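Local coordinates for protein botulinum neurotoxin type G (Clostridium botulinum, PDB 3MPP) that targets the toxin to host nerve cells, its receptor-binding domain attaching to the cell surface before the light chain is delivered into the cytosol, at residues F67-W72 against F201-R206. The protein carries 4 engineered substitutions. Numbering follows the deposited sequence.
Sequences FSINFW and FNIFGR
S68 and F204 face each other as an antiparallel hydrogen-bonded pair, F204 N giving to S68 O at 2.9 Å and S68 N to F204 O at 3.1 Å. Two residues further along strand 67-74, N70 pairs likewise with N202, with N202 N 2.8 Å from N70 O, while I69 and I203 form the non-hydrogen-bonded pair between them. Where strand 195-204 ends, a side-chain bond takes over: S68 OG, anti to its own carbonyl carbon (chi1 -53°), donates to a lone pair of R206 O in the carbonyl plane at 2.6 Å. The same hydroxyl bonds L208 N, tying the turn after the strand to its neighbour.

Apolar contacts gather on the face of I69 and I203. F201 CE1 lies 3.9 Å from I69 CG2, which also meets the F71 ring at its edge, in plane. The F71 and F201 rings are inclined by 28°, but with centroids 5.9 Å apart they are offset too far to stack; their contact is made by F201 CD1, 3.7 Å from F71 CB and also touching F71 CD2. On the other face the F204 ring turns its edge to N70 CB.

Within the N-terminal, concanavalin-like receptor-binding subdomain, strand 67-74 is flanked by 144-150 and strand 195-204 by 3-10. F184, on strand 181-187 of the other sheet of the sandwich, meets F201 edge-to-face, and helix 210-220 packs over N202 and F204 on the opposite face.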
ATOM      1  N   PHE A  67      20.847  -4.037  17.246  1.00 65.70           N
ATOM      2  CA  PHE A  67      20.264  -4.744  16.118  1.00 66.40           C
ATOM      3  C   PHE A  67      19.091  -3.969  15.538  1.00 63.45           C
ATOM      4  O   PHE A  67      18.670  -2.948  16.090  1.00 58.92           O
ATOM      5  CB  PHE A  67      19.835  -6.158  16.518  1.00 74.95           C
ATOM      6  CG  PHE A  67      18.565  -6.209  17.316  1.00 77.79           C
ATOM      7  CD1 PHE A  67      18.541  -5.793  18.636  1.00 86.97           C
ATOM      8  CD2 PHE A  67      17.401  -6.688  16.751  1.00 72.64           C
ATOM      9  CE1 PHE A  67      17.370  -5.847  19.372  1.00 87.47           C
ATOM     10  CE2 PHE A  67      16.229  -6.745  17.480  1.00 75.62           C
ATOM     11  CZ  PHE A  67      16.214  -6.324  18.792  1.00 81.56           C
ATOM     12  N   SER A  68      18.579  -4.457  14.415  1.00 56.83           N
ATOM     13  CA  SER A  68      17.483  -3.793  13.725  1.00 53.96           C
ATOM     14  C   SER A  68      16.496  -4.820  13.214  1.00 55.29           C
ATOM     15  O   SER A  68      16.884  -5.917  12.807  1.00 61.09           O
ATOM     16  CB  SER A  68      18.014  -2.972  12.549  1.00 58.20           C
ATOM     17  OG  SER A  68      19.049  -2.094  12.958  1.00 57.88           O
ATOM     18  N   ILE A  69      15.218  -4.454  13.241  1.00 50.36           N
ATOM     19  CA  ILE A  69      14.152  -5.290  12.718  1.00 50.97           C
ATOM     20  C   ILE A  69      13.484  -4.524  11.586  1.00 49.64           C
ATOM     21  O   ILE A  69      13.183  -3.337  11.737  1.00 45.52           O
ATOM     22  CB  ILE A  69      13.082  -5.561  13.783  1.00 48.60           C
ATOM     23  CG1 ILE A  69      13.691  -6.266  14.992  1.00 59.55           C
ATOM     24  CG2 ILE A  69      11.940  -6.390  13.198  1.00 44.32           C
ATOM     25  CD1 ILE A  69      14.361  -7.572  14.651  1.00 61.79           C
ATOM     26  N   ASN A  70      13.254  -5.201  10.463  1.00 46.38           N
ATOM     27  CA  ASN A  70      12.611  -4.582   9.300  1.00 45.70           C
ATOM     28  C   ASN A  70      11.609  -5.545   8.688  1.00 46.79           C
ATOM     29  O   ASN A  70      11.892  -6.733   8.510  1.00 44.08           O
ATOM     30  CB  ASN A  70      13.667  -4.154   8.266  1.00 45.24           C
ATOM     31  CG  ASN A  70      13.062  -3.735   6.916  1.00 49.99           C
ATOM     32  OD1 ASN A  70      12.251  -2.800   6.824  1.00 45.84           O
ATOM     33  ND2 ASN A  70      13.486  -4.415   5.859  1.00 43.62           N
ATOM     34  N   PHE A  71      10.416  -5.034   8.408  1.00 40.82           N
ATOM     35  CA  PHE A  71       9.398  -5.795   7.711  1.00 38.21           C
ATOM     36  C   PHE A  71       8.299  -4.835   7.275  1.00 41.86           C
ATOM     37  O   PHE A  71       8.231  -3.696   7.748  1.00 37.18           O
ATOM     38  CB  PHE A  71       8.819  -6.908   8.595  1.00 38.65           C
ATOM     39  CG  PHE A  71       8.111  -6.406   9.817  1.00 37.47           C
ATOM     40  CD1 PHE A  71       6.740  -6.196   9.803  1.00 38.99           C
ATOM     41  CD2 PHE A  71       8.811  -6.147  10.981  1.00 32.52           C
ATOM     42  CE1 PHE A  71       6.080  -5.722  10.931  1.00 37.63           C
ATOM     43  CE2 PHE A  71       8.163  -5.681  12.107  1.00 39.05           C
ATOM     44  CZ  PHE A  71       6.788  -5.463  12.080  1.00 31.94           C
ATOM     45  N   TRP A  72       7.458  -5.292   6.360  1.00 33.13           N
ATOM     46  CA  TRP A  72       6.310  -4.504   5.933  1.00 30.98           C
ATOM     47  C   TRP A  72       5.095  -5.205   6.497  1.00 33.86           C
ATOM     48  O   TRP A  72       5.110  -6.428   6.670  1.00 27.81           O
ATOM     49  CB  TRP A  72       6.218  -4.465   4.412  1.00 24.79           C
ATOM     50  CG  TRP A  72       7.348  -3.764   3.722  1.00 31.47           C
ATOM     51  CD1 TRP A  72       8.690  -4.038   3.829  1.00 33.41           C
ATOM     52  CD2 TRP A  72       7.231  -2.696   2.773  1.00 29.37           C
ATOM     53  NE1 TRP A  72       9.410  -3.192   3.015  1.00 33.37           N
ATOM     54  CE2 TRP A  72       8.536  -2.359   2.356  1.00 34.76           C
ATOM     55  CE3 TRP A  72       6.147  -1.980   2.248  1.00 34.89           C
ATOM     56  CZ2 TRP A  72       8.785  -1.340   1.433  1.00 40.66           C
ATOM     57  CZ3 TRP A  72       6.400  -0.971   1.318  1.00 31.34           C
ATOM     58  CH2 TRP A  72       7.707  -0.662   0.925  1.00 35.11           C
ATOM     59  N   PHE A 201      10.371  -9.834   5.882  1.00 36.07           N
ATOM     60  CA  PHE A 201      10.886  -9.789   7.244  1.00 34.94           C
ATOM     61  C   PHE A 201      12.396 -10.035   7.262  1.00 39.97           C
ATOM     62  O   PHE A 201      12.884 -11.015   6.694  1.00 42.12           O
ATOM     63  CB  PHE A 201      10.175 -10.768   8.180  1.00 36.45           C
ATOM     64  CG  PHE A 201      10.661 -10.681   9.603  1.00 43.33           C
ATOM     65  CD1 PHE A 201      10.028  -9.856  10.516  1.00 37.59           C
ATOM     66  CD2 PHE A 201      11.780 -11.395  10.014  1.00 37.93           C
ATOM     67  CE1 PHE A 201      10.490  -9.759  11.819  1.00 40.39           C
ATOM     68  CE2 PHE A 201      12.240 -11.300  11.313  1.00 39.88           C
ATOM     69  CZ  PHE A 201      11.597 -10.484  12.215  1.00 35.03           C
ATOM     70  N   ASN A 202      13.116  -9.128   7.920  1.00 44.11           N
ATOM     71  CA  ASN A 202      14.571  -9.166   7.998  1.00 48.23           C
ATOM     72  C   ASN A 202      15.062  -8.795   9.382  1.00 51.69           C
ATOM     73  O   ASN A 202      14.531  -7.879  10.005  1.00 53.56           O
ATOM     74  CB  ASN A 202      15.193  -8.167   7.019  1.00 49.52           C
ATOM     75  CG  ASN A 202      15.024  -8.574   5.579  1.00 54.77           C
ATOM     76  OD1 ASN A 202      14.145  -8.066   4.878  1.00 51.85           O
ATOM     77  ND2 ASN A 202      15.878  -9.479   5.117  1.00 51.83           N
ATOM     78  N   ILE A 203      16.100  -9.493   9.837  1.00 52.32           N
ATOM     79  CA  ILE A 203      16.808  -9.141  11.056  1.00 54.10           C
ATOM     80  C   ILE A 203      18.220  -8.704  10.702  1.00 59.50           C
ATOM     81  O   ILE A 203      18.879  -9.348   9.888  1.00 56.78           O
ATOM     82  CB  ILE A 203      16.966 -10.360  11.970  1.00 59.46           C
ATOM     83  CG1 ILE A 203      15.613 -11.016  12.237  1.00 61.06           C
ATOM     84  CG2 ILE A 203      17.652  -9.957  13.266  1.00 60.39           C
ATOM     85  CD1 ILE A 203      14.924 -10.480  13.456  1.00 59.73           C
ATOM     86  N   PHE A 204      18.695  -7.627  11.324  1.00 68.12           N
ATOM     87  CA  PHE A 204      20.085  -7.197  11.151  1.00 66.63           C
ATOM     88  C   PHE A 204      20.837  -7.179  12.476  1.00 71.24           C
ATOM     89  O   PHE A 204      20.276  -6.832  13.516  1.00 73.98           O
ATOM     90  CB  PHE A 204      20.154  -5.825  10.481  1.00 67.38           C
ATOM     91  CG  PHE A 204      19.616  -5.814   9.081  1.00 75.44           C
ATOM     92  CD1 PHE A 204      20.431  -6.144   8.013  1.00 81.75           C
ATOM     93  CD2 PHE A 204      18.293  -5.481   8.834  1.00 71.00           C
ATOM     94  CE1 PHE A 204      19.943  -6.138   6.723  1.00 80.48           C
ATOM     95  CE2 PHE A 204      17.797  -5.476   7.548  1.00 75.62           C
ATOM     96  CZ  PHE A 204      18.626  -5.805   6.489  1.00 80.78           C
ATOM     97  N   GLY A 205      22.112  -7.555  12.430  1.00 80.98           N
ATOM     98  CA  GLY A 205      22.914  -7.674  13.633  1.00 79.35           C
ATOM     99  C   GLY A 205      23.535  -6.368  14.082  1.00 86.35           C
ATOM    100  O   GLY A 205      24.417  -6.352  14.940  1.00 98.17           O
ATOM    101  N   ARG A 206      23.078  -5.267  13.499  1.00 79.69           N
ATOM    102  CA  ARG A 206      23.596  -3.953  13.848  1.00 89.75           C
ATOM    103  C   ARG A 206      22.496  -2.909  13.763  1.00 81.88           C
ATOM    104  O   ARG A 206      21.447  -3.154  13.170  1.00 80.06           O
ATOM    105  CB  ARG A 206      24.756  -3.582  12.922  1.00104.08           C
ATOM    106  CG  ARG A 206      25.957  -4.500  13.073  1.00121.22           C
ATOM    107  CD  ARG A 206      26.879  -4.451  11.867  1.00132.08           C
ATOM    108  NE  ARG A 206      27.787  -5.595  11.843  1.00137.00           N
ATOM    109  CZ  ARG A 206      27.446  -6.805  11.411  1.00137.59           C
ATOM    110  NH1 ARG A 206      26.216  -7.029  10.968  1.00136.26           N
ATOM    111  NH2 ARG A 206      28.329  -7.792  11.423  1.00141.16           N
TER